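Local coordinates for protein hemoglobin component VII (Tokunagayusurika akamusi, PDB 1X46) that binds heme and probably carries or stores oxygen as one of the hemoglobin components of a midge larva, its fold being that of the globin family, at residues V5-G10 against F139-S144; V104-F109 against V145-L150; E111-L116 against A134-F139. All coordinates share one frame; numbering follows the deposited sequence.

Interaction 1: residues V5-G10 against F139-S144; sequences VDMEAG and FNNMYS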
# COMPACT_ATOMS: atom_id res chain seq x y z
N VAL A 5 -14.13 10.42 1.59
CA VAL A 5 -14.89 10.64 2.82
C VAL A 5 -13.80 10.92 3.85
O VAL A 5 -13.01 10.02 4.18
CB VAL A 5 -15.77 9.38 3.19
CG1 VAL A 5 -16.40 9.49 4.60
CG2 VAL A 5 -16.84 9.12 2.15
N ASP A 6 -13.71 12.15 4.35
CA ASP A 6 -12.67 12.51 5.32
C ASP A 6 -12.60 11.53 6.49
O ASP A 6 -13.62 11.16 7.07
CB ASP A 6 -12.89 13.93 5.85
CG ASP A 6 -12.65 14.99 4.80
OD1 ASP A 6 -11.49 15.11 4.32
OD2 ASP A 6 -13.55 15.76 4.39
N MET A 7 -11.39 11.12 6.83
CA MET A 7 -11.21 10.14 7.90
C MET A 7 -11.33 10.83 9.23
O MET A 7 -10.96 11.99 9.38
CB MET A 7 -9.83 9.51 7.81
CG MET A 7 -9.72 8.44 6.75
SD MET A 7 -8.03 7.80 6.64
CE MET A 7 -8.01 6.77 8.11
N GLU A 8 -11.83 10.09 10.20
CA GLU A 8 -11.78 10.54 11.59
C GLU A 8 -10.34 10.49 12.10
O GLU A 8 -9.54 9.68 11.66
CB GLU A 8 -12.71 9.68 12.45
CG GLU A 8 -14.18 10.02 12.24
CD GLU A 8 -15.12 8.91 12.69
OE1 GLU A 8 -15.47 8.87 13.89
OE2 GLU A 8 -15.52 8.08 11.83
N ALA A 9 -10.00 11.40 13.01
CA ALA A 9 -8.65 11.51 13.56
C ALA A 9 -8.13 10.25 14.27
O ALA A 9 -6.95 9.92 14.19
CB ALA A 9 -8.56 12.74 14.51
N GLY A 10 -9.03 9.57 14.98
CA GLY A 10 -8.69 8.34 15.66
C GLY A 10 -8.33 7.23 14.68
O GLY A 10 -7.42 6.46 14.98
N PHE A 139 -7.84 3.46 2.46
CA PHE A 139 -7.82 2.95 1.10
C PHE A 139 -8.92 3.53 0.22
O PHE A 139 -8.67 3.83 -0.94
CB PHE A 139 -7.84 1.41 1.07
CG PHE A 139 -6.47 0.79 1.22
CD1 PHE A 139 -5.57 0.84 0.16
CD2 PHE A 139 -6.08 0.17 2.39
CE1 PHE A 139 -4.28 0.26 0.27
CE2 PHE A 139 -4.80 -0.39 2.50
CZ PHE A 139 -3.92 -0.34 1.44
N ASN A 140 -10.13 3.68 0.75
CA ASN A 140 -11.23 4.30 0.02
C ASN A 140 -10.78 5.66 -0.52
O ASN A 140 -10.98 5.96 -1.71
CB ASN A 140 -12.43 4.52 0.95
CG ASN A 140 -13.57 5.37 0.28
OD1 ASN A 140 -13.67 6.61 0.46
ND2 ASN A 140 -14.38 4.70 -0.50
N ASN A 141 -10.16 6.44 0.36
CA ASN A 141 -9.73 7.79 -0.02
C ASN A 141 -8.58 7.75 -1.02
O ASN A 141 -8.59 8.49 -2.01
CB ASN A 141 -9.39 8.60 1.22
CG ASN A 141 -10.63 9.02 1.98
OD1 ASN A 141 -11.75 8.79 1.52
ND2 ASN A 141 -10.43 9.66 3.16
N MET A 142 -7.61 6.86 -0.81
CA MET A 142 -6.56 6.66 -1.81
C MET A 142 -7.18 6.35 -3.19
O MET A 142 -6.81 6.96 -4.22
CB MET A 142 -5.62 5.51 -1.39
CG MET A 142 -4.68 5.05 -2.49
SD MET A 142 -3.89 3.46 -1.96
CE MET A 142 -3.44 2.77 -3.54
N TYR A 143 -8.10 5.39 -3.23
CA TYR A 143 -8.74 4.98 -4.48
C TYR A 143 -9.52 6.09 -5.16
O TYR A 143 -9.58 6.16 -6.37
CB TYR A 143 -9.69 3.78 -4.24
CG TYR A 143 -9.00 2.53 -3.72
CD1 TYR A 143 -7.62 2.33 -3.87
CD2 TYR A 143 -9.74 1.56 -3.04
CE1 TYR A 143 -7.03 1.19 -3.39
CE2 TYR A 143 -9.14 0.40 -2.56
CZ TYR A 143 -7.78 0.24 -2.74
OH TYR A 143 -7.13 -0.89 -2.26
N SER A 144 -10.11 6.98 -4.36
CA SER A 144 -10.90 8.05 -4.93
C SER A 144 -10.05 8.95 -5.84
O SER A 144 -10.56 9.53 -6.79
CB SER A 144 -11.58 8.86 -3.82
OG SER A 144 -10.66 9.69 -3.14

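Interaction 2: residues V104-F109 against V145-L150; sequences VTAAHF and VVFPEL. With HEM (protoporphyrin IX containing Fe), chain B.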
# COMPACT_ATOMS: atom_id res chain seq x y z
N VAL A 104 -1.58 -1.48 -14.59
CA VAL A 104 -2.08 -1.89 -13.28
C VAL A 104 -3.52 -1.40 -13.12
O VAL A 104 -3.80 -0.22 -13.38
CB VAL A 104 -1.17 -1.33 -12.16
CG1 VAL A 104 -1.74 -1.65 -10.78
CG2 VAL A 104 0.24 -1.89 -12.30
N THR A 105 -4.41 -2.31 -12.72
CA THR A 105 -5.85 -2.00 -12.62
C THR A 105 -6.28 -1.63 -11.21
O THR A 105 -5.52 -1.80 -10.22
CB THR A 105 -6.71 -3.24 -13.01
OG1 THR A 105 -6.46 -4.30 -12.08
CG2 THR A 105 -6.31 -3.85 -14.36
N ALA A 106 -7.51 -1.14 -11.13
CA ALA A 106 -8.11 -0.87 -9.83
C ALA A 106 -8.13 -2.15 -8.97
O ALA A 106 -7.81 -2.12 -7.77
CB ALA A 106 -9.54 -0.29 -10.02
N ALA A 107 -8.51 -3.29 -9.57
CA ALA A 107 -8.54 -4.56 -8.86
C ALA A 107 -7.15 -4.94 -8.35
O ALA A 107 -7.04 -5.45 -7.24
CB ALA A 107 -9.11 -5.66 -9.75
N HIS A 108 -6.11 -4.65 -9.14
CA HIS A 108 -4.74 -4.90 -8.67
C HIS A 108 -4.43 -4.14 -7.40
O HIS A 108 -3.80 -4.68 -6.49
CB HIS A 108 -3.66 -4.52 -9.70
CG HIS A 108 -3.68 -5.35 -10.92
ND1 HIS A 108 -4.07 -6.68 -10.90
CD2 HIS A 108 -3.32 -5.06 -12.18
CE1 HIS A 108 -4.02 -7.15 -12.13
NE2 HIS A 108 -3.55 -6.20 -12.92
N PHE A 109 -4.85 -2.88 -7.33
CA PHE A 109 -4.68 -2.12 -6.07
C PHE A 109 -5.46 -2.74 -4.92
O PHE A 109 -4.96 -2.86 -3.81
CB PHE A 109 -4.98 -0.63 -6.27
CG PHE A 109 -3.82 0.14 -6.87
CD1 PHE A 109 -2.72 0.49 -6.08
CD2 PHE A 109 -3.82 0.49 -8.22
CE1 PHE A 109 -1.65 1.17 -6.61
CE2 PHE A 109 -2.74 1.18 -8.77
CZ PHE A 109 -1.66 1.53 -7.98
N VAL A 145 -8.76 9.02 -5.54
CA VAL A 145 -7.83 9.84 -6.30
C VAL A 145 -7.03 9.01 -7.30
O VAL A 145 -6.73 9.46 -8.39
CB VAL A 145 -6.89 10.61 -5.34
CG1 VAL A 145 -5.74 11.26 -6.08
CG2 VAL A 145 -7.69 11.64 -4.55
N VAL A 146 -6.68 7.78 -6.90
CA VAL A 146 -5.87 6.91 -7.76
C VAL A 146 -6.67 6.27 -8.90
O VAL A 146 -6.21 6.27 -10.04
CB VAL A 146 -5.12 5.84 -6.93
CG1 VAL A 146 -4.50 4.72 -7.79
CG2 VAL A 146 -4.07 6.49 -6.07
N PHE A 147 -7.85 5.74 -8.62
CA PHE A 147 -8.64 5.03 -9.65
C PHE A 147 -8.93 5.87 -10.91
O PHE A 147 -8.77 5.33 -12.01
CB PHE A 147 -9.93 4.40 -9.10
CG PHE A 147 -9.71 3.16 -8.24
CD1 PHE A 147 -8.43 2.71 -7.88
CD2 PHE A 147 -10.82 2.47 -7.76
CE1 PHE A 147 -8.29 1.57 -7.06
CE2 PHE A 147 -10.69 1.34 -6.94
CZ PHE A 147 -9.42 0.90 -6.60
N PRO A 148 -9.29 7.14 -10.78
CA PRO A 148 -9.50 7.99 -11.98
C PRO A 148 -8.26 8.17 -12.84
O PRO A 148 -8.40 8.56 -14.02
CB PRO A 148 -9.93 9.33 -11.39
CG PRO A 148 -10.50 9.00 -10.03
CD PRO A 148 -9.58 7.89 -9.55
N GLU A 149 -7.07 7.88 -12.31
CA GLU A 149 -5.84 8.00 -13.08
C GLU A 149 -5.47 6.70 -13.78
O GLU A 149 -4.53 6.68 -14.57
CB GLU A 149 -4.65 8.40 -12.19
CG GLU A 149 -4.81 9.68 -11.39
CD GLU A 149 -4.95 10.92 -12.27
OE1 GLU A 149 -4.55 10.91 -13.46
OE2 GLU A 149 -5.48 11.92 -11.74
N LEU A 150 -6.19 5.61 -13.50
CA LEU A 150 -5.81 4.32 -14.08
C LEU A 150 -6.49 4.05 -15.40
O LEU A 150 -5.99 3.22 -16.15
CB LEU A 150 -6.09 3.17 -13.10
CG LEU A 150 -5.43 3.22 -11.72
CD1 LEU A 150 -5.94 2.06 -10.87
CD2 LEU A 150 -3.90 3.20 -11.85
OXT LEU A 150 -7.54 4.62 -15.73
CHA HEM B . 6.86 0.43 -9.70
CHB HEM B . 4.86 2.21 -5.65
CHC HEM B . 1.19 -0.92 -6.12
CHD HEM B . 3.17 -2.72 -10.14
C1A HEM B . 6.66 1.12 -8.54
C2A HEM B . 7.59 2.09 -7.99
C3A HEM B . 7.03 2.56 -6.88
C4A HEM B . 5.73 1.98 -6.71
CMA HEM B . 7.64 3.63 -5.95
CAA HEM B . 9.01 2.40 -8.55
CBA HEM B . 9.07 3.31 -9.79
CGA HEM B . 8.59 4.70 -9.45
O1A HEM B . 7.63 5.18 -10.08
O2A HEM B . 9.18 5.35 -8.53
C1B HEM B . 3.73 1.50 -5.39
C2B HEM B . 2.84 1.65 -4.25
C3B HEM B . 1.82 0.78 -4.38
C4B HEM B . 2.04 0.07 -5.63
CMB HEM B . 3.10 2.65 -3.10
CAB HEM B . 0.60 0.48 -3.49
CBB HEM B . 0.26 1.18 -2.41
C1C HEM B . 1.39 -1.69 -7.23
C2C HEM B . 0.53 -2.75 -7.73
C3C HEM B . 1.09 -3.27 -8.82
C4C HEM B . 2.31 -2.53 -9.08
CMC HEM B . -0.81 -3.18 -7.08
CAC HEM B . 0.55 -4.42 -9.70
C1D HEM B . 4.30 -2.00 -10.40
C2D HEM B . 5.15 -2.24 -11.53
C3D HEM B . 6.28 -1.26 -11.40
C4D HEM B . 6.02 -0.55 -10.17
CMD HEM B . 4.93 -3.28 -12.65
CAD HEM B . 7.48 -1.11 -12.38
CBD HEM B . 8.56 -2.15 -12.07
CGD HEM B . 9.66 -2.07 -13.10
O1D HEM B . 9.82 -1.03 -13.77
O2D HEM B . 10.38 -3.09 -13.28
NA HEM B . 5.54 1.09 -7.74
NB HEM B . 3.21 0.49 -6.21
NC HEM B . 2.47 -1.56 -8.09
ND HEM B . 4.82 -0.97 -9.61
FE HEM B . 4.01 -0.23 -7.91
O HOH W 1 -4.50 0.92 -15.77
O HOH W 2 4.96 -1.72 -6.83

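Interaction 3: residues E111-L116 against A134-F139; sequences EFETAL and AWDSAF. With HEM (protoporphyrin IX containing Fe), chain B.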
# COMPACT_ATOMS: atom_id res chain seq x y z
N GLU A 111 -6.11 -5.86 -4.61
CA GLU A 111 -5.38 -7.09 -4.26
C GLU A 111 -4.23 -6.74 -3.30
O GLU A 111 -3.99 -7.46 -2.33
CB GLU A 111 -4.87 -7.76 -5.53
CG GLU A 111 -6.00 -8.37 -6.35
CD GLU A 111 -5.56 -8.81 -7.73
OE1 GLU A 111 -4.48 -8.35 -8.23
OE2 GLU A 111 -6.28 -9.67 -8.33
N PHE A 112 -3.55 -5.63 -3.59
CA PHE A 112 -2.47 -5.17 -2.70
C PHE A 112 -3.04 -4.86 -1.32
O PHE A 112 -2.47 -5.24 -0.29
CB PHE A 112 -1.77 -3.93 -3.30
CG PHE A 112 -0.61 -3.46 -2.46
CD1 PHE A 112 0.67 -3.92 -2.75
CD2 PHE A 112 -0.81 -2.62 -1.36
CE1 PHE A 112 1.75 -3.52 -1.96
CE2 PHE A 112 0.27 -2.21 -0.57
CZ PHE A 112 1.55 -2.70 -0.89
N GLU A 113 -4.19 -4.19 -1.28
CA GLU A 113 -4.88 -3.94 -0.01
C GLU A 113 -5.21 -5.25 0.73
O GLU A 113 -4.99 -5.36 1.92
CB GLU A 113 -6.14 -3.11 -0.26
CG GLU A 113 -7.08 -3.01 0.94
CD GLU A 113 -8.42 -2.33 0.64
OE1 GLU A 113 -8.77 -2.13 -0.52
OE2 GLU A 113 -9.16 -2.06 1.63
N THR A 114 -5.79 -6.21 0.01
CA THR A 114 -6.14 -7.49 0.61
C THR A 114 -4.95 -8.19 1.25
O THR A 114 -5.03 -8.64 2.42
CB THR A 114 -6.80 -8.38 -0.45
OG1 THR A 114 -8.06 -7.77 -0.83
CG2 THR A 114 -7.15 -9.75 0.13
N ALA A 115 -3.83 -8.21 0.51
CA ALA A 115 -2.63 -8.81 1.07
C ALA A 115 -2.10 -8.04 2.28
O ALA A 115 -1.70 -8.67 3.24
CB ALA A 115 -1.55 -8.95 0.01
N LEU A 116 -2.07 -6.70 2.21
CA LEU A 116 -1.60 -5.89 3.34
C LEU A 116 -2.49 -6.10 4.56
O LEU A 116 -2.00 -6.11 5.69
CB LEU A 116 -1.55 -4.40 2.95
CG LEU A 116 -0.76 -3.53 3.96
CD1 LEU A 116 0.70 -3.84 3.88
CD2 LEU A 116 -0.94 -2.02 3.70
N ALA A 134 -10.46 1.36 9.92
CA ALA A 134 -9.61 2.54 9.70
C ALA A 134 -8.84 2.44 8.38
O ALA A 134 -8.84 3.39 7.58
CB ALA A 134 -8.67 2.75 10.85
N TRP A 135 -8.18 1.29 8.15
CA TRP A 135 -7.49 1.10 6.87
C TRP A 135 -8.42 1.10 5.66
O TRP A 135 -8.05 1.60 4.60
CB TRP A 135 -6.67 -0.18 6.89
CG TRP A 135 -5.40 -0.07 7.64
CD1 TRP A 135 -5.19 -0.38 8.95
CD2 TRP A 135 -4.13 0.34 7.11
NE1 TRP A 135 -3.87 -0.17 9.28
CE2 TRP A 135 -3.19 0.27 8.17
CE3 TRP A 135 -3.69 0.74 5.85
CZ2 TRP A 135 -1.83 0.60 8.01
CZ3 TRP A 135 -2.33 1.08 5.68
CH2 TRP A 135 -1.42 1.01 6.76
N ASP A 136 -9.64 0.57 5.82
CA ASP A 136 -10.62 0.55 4.74
C ASP A 136 -10.91 2.00 4.33
O ASP A 136 -11.00 2.29 3.14
CB ASP A 136 -11.91 -0.15 5.22
CG ASP A 136 -11.85 -1.67 5.07
OD1 ASP A 136 -10.87 -2.20 4.53
OD2 ASP A 136 -12.76 -2.42 5.44
N SER A 137 -11.05 2.87 5.33
CA SER A 137 -11.36 4.29 5.07
C SER A 137 -10.21 4.99 4.37
O SER A 137 -10.43 5.81 3.47
CB SER A 137 -11.72 5.02 6.37
OG SER A 137 -12.92 4.48 6.90
N ALA A 138 -8.98 4.66 4.78
CA ALA A 138 -7.79 5.21 4.15
C ALA A 138 -7.67 4.75 2.69
O ALA A 138 -7.44 5.55 1.78
CB ALA A 138 -6.56 4.80 4.94
N PHE A 139 -7.84 3.46 2.46
CA PHE A 139 -7.82 2.95 1.10
C PHE A 139 -8.92 3.53 0.22
O PHE A 139 -8.67 3.83 -0.94
CB PHE A 139 -7.84 1.41 1.07
CG PHE A 139 -6.47 0.79 1.22
CD1 PHE A 139 -5.57 0.84 0.16
CD2 PHE A 139 -6.08 0.17 2.39
CE1 PHE A 139 -4.28 0.26 0.27
CE2 PHE A 139 -4.80 -0.39 2.50
CZ PHE A 139 -3.92 -0.34 1.44
CHA HEM B . 6.86 0.43 -9.70
CHB HEM B . 4.86 2.21 -5.65
CHC HEM B . 1.19 -0.92 -6.12
CHD HEM B . 3.17 -2.72 -10.14
C1A HEM B . 6.66 1.12 -8.54
C2A HEM B . 7.59 2.09 -7.99
C3A HEM B . 7.03 2.56 -6.88
C4A HEM B . 5.73 1.98 -6.71
CMA HEM B . 7.64 3.63 -5.95
CAA HEM B . 9.01 2.40 -8.55
CBA HEM B . 9.07 3.31 -9.79
CGA HEM B . 8.59 4.70 -9.45
O1A HEM B . 7.63 5.18 -10.08
O2A HEM B . 9.18 5.35 -8.53
C1B HEM B . 3.73 1.50 -5.39
C2B HEM B . 2.84 1.65 -4.25
C3B HEM B . 1.82 0.78 -4.38
C4B HEM B . 2.04 0.07 -5.63
CMB HEM B . 3.10 2.65 -3.10
CAB HEM B . 0.60 0.48 -3.49
CBB HEM B . 0.26 1.18 -2.41
C1C HEM B . 1.39 -1.69 -7.23
C2C HEM B . 0.53 -2.75 -7.73
C3C HEM B . 1.09 -3.27 -8.82
C4C HEM B . 2.31 -2.53 -9.08
CMC HEM B . -0.81 -3.18 -7.08
CAC HEM B . 0.55 -4.42 -9.70
C1D HEM B . 4.30 -2.00 -10.40
C2D HEM B . 5.15 -2.24 -11.53
C3D HEM B . 6.28 -1.26 -11.40
C4D HEM B . 6.02 -0.55 -10.17
CMD HEM B . 4.93 -3.28 -12.65
CAD HEM B . 7.48 -1.11 -12.38
CBD HEM B . 8.56 -2.15 -12.07
CGD HEM B . 9.66 -2.07 -13.10
O1D HEM B . 9.82 -1.03 -13.77
O2D HEM B . 10.38 -3.09 -13.28
NA HEM B . 5.54 1.09 -7.74
NB HEM B . 3.21 0.49 -6.21
NC HEM B . 2.47 -1.56 -8.09
ND HEM B . 4.82 -0.97 -9.61
FE HEM B . 4.01 -0.23 -7.91
O HOH W 3 -11.22 0.06 1.27
O HOH W 2 4.96 -1.72 -6.83

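Interaction 1: residues V5-G10 against F139-S144
Two hydrogen bonds join the backbone of Val5 to the side-chain amide of Asn141, and they carry the polar part of this contact. Val5 N gives its proton to Asn141 OD1 at 2.9 Å, an almost straight bond of 169° at the hydrogen. In return Asn141 ND2 donates to Val5 O at 2.8 Å; the acceptor lies in the plane of the amide, while ND2 itself stands 54° out of the plane of the Val5 carbonyl. Asn141 CG, anti to its own carbonyl carbon (chi1 -74°), is thereby placed 3.4 Å from Val5 O. The van der Waals share is thin: Met7 CG passes Asn141 ND2 at 3.9 Å, and beyond it the methionine packs on Ser137 and Ala138 of the same helix. An alanine in place of Asn141 would probably leave Val5 N and O without these mates and let the N-terminal loop drift from the helix. The contact lies at the surface, well away from the heme, where the loop leading into helix 9-20 lies against helix 129-146, the H helix of the globin fold. Because Val5 enters both bonds with backbone atoms, the pairing depends on the amide of Asn141 and not on the valine side chain.

Interaction 2: residues V104-F109 against V145-L150
Phe109 touches Phe147, Val146 and Leu150 across the contact and also packs against the heme. Its CB sits near the plane of the Phe147 ring, at the edge, 4.1 Å from Phe147 CE1. CG is anti to the carbonyl carbon (chi1 -81°), and the ring beyond it lies between the chain terminus and the porphyrin. CD2 reaches Leu150 CD1 at 3.7 Å, and CE2 lies near both methyls of that leucine. Val146 CG1 stands over one face of the ring in a CH-pi contact, while heme CMC lies over the opposite face, toward the rim. Phe109 CE1 comes to 3.6 Å from heme CHC, and CZ, at the tip, lies near the same atom. This is the proximal side of a globin pocket, where the start of helix 106-123, the G helix, meets the C-terminal residues that continue from the H helix; His99, the axial ligand of the iron, packs edge-to-face with Phe109. Beside this ring, Ala106 CB is set over the centre of the Phe147 ring, 3.5 Å from the centroid and 6° off the normal, and Phe147 is also stacked with Tyr143. Leu150 CD1 also touches the turn into the helix, 3.6 Å from Ala106 N. At the helix start Thr105 is the N-cap, its OG1 accepting from His108 N. Val104 lines the pocket through CG2, which approaches heme CAC. A water donates to Val104 O at 2.7 Å and to Leu150 O, bridging the segment ahead of the G helix to the C-terminal carboxylate.

Interaction 3: residues E111-L116 against A134-F139
Two acidic side chains face each other here: Glu113 OE2 and Asp136 OD1 are 3.4 Å apart, both acceptors, with no hydrogen bond between them and with their carboxylate planes 81° apart. They sit between helices 106-123 and 129-146, the antiparallel G-H pair of the globin fold, whose short segments run at 160° with their axes 11.7 Å apart at closest approach. The repulsion is probably eased by partners elsewhere: Asp136 OD2 forms a salt bridge with Lys132, and Glu113 OE1 is hydrogen-bonded to Tyr143 OH. Glu117 brings a further carboxylate close to both, so the cluster may raise the proton affinity of its members.

The aliphatic part of Glu113 works differently from its tip. CG, anti to the backbone N (chi1 170°), lies over the face of the Phe139 ring in a CH-pi contact, 3.8 Å from the centroid and displaced toward the rim, nearest CD2. The extended chain then carries the carboxylate on past the ring toward Phe139 CB, so that Glu113 CD is 3.7 Å from Phe139 CG and the carboxylate is stacked nearly parallel to the ring. One helical turn further on, Leu116 CD2 touches two aromatics: it lies near the ring plane of Phe139, at its edge beside CZ, and 3.9 Å from Trp135 CZ3. The tryptophan is held at its other end by a hydrogen bond from NE1 to Ser18 of helix 9-20. Phe112 turns to the cofactor instead, with heme CAB over the centre of its ring. A water lies 3.0 Å from Glu113 OE2 and 2.9 Å from the backbone oxygen Asp136 O.

All three contacts use helix 129-146, reading along it from interaction 3 through interaction 1 to interaction 2. Interactions 2 and 3 also share helix 106-123 and both touch the heme; interaction 1 instead brings in the N-terminal lead to helix 9-20. Interaction 3 is the buried one, near the centre of the chain, mixing aromatic packing with acidic groups; interaction 2 is partly buried and almost wholly apolar apart from a bridging water; interaction 1 lies at the surface and rests on direct hydrogen bonds. Tyr143, from the helix segment of interaction 1, reaches across to interaction 3, while Met142 packs on Phe109 of interaction 2.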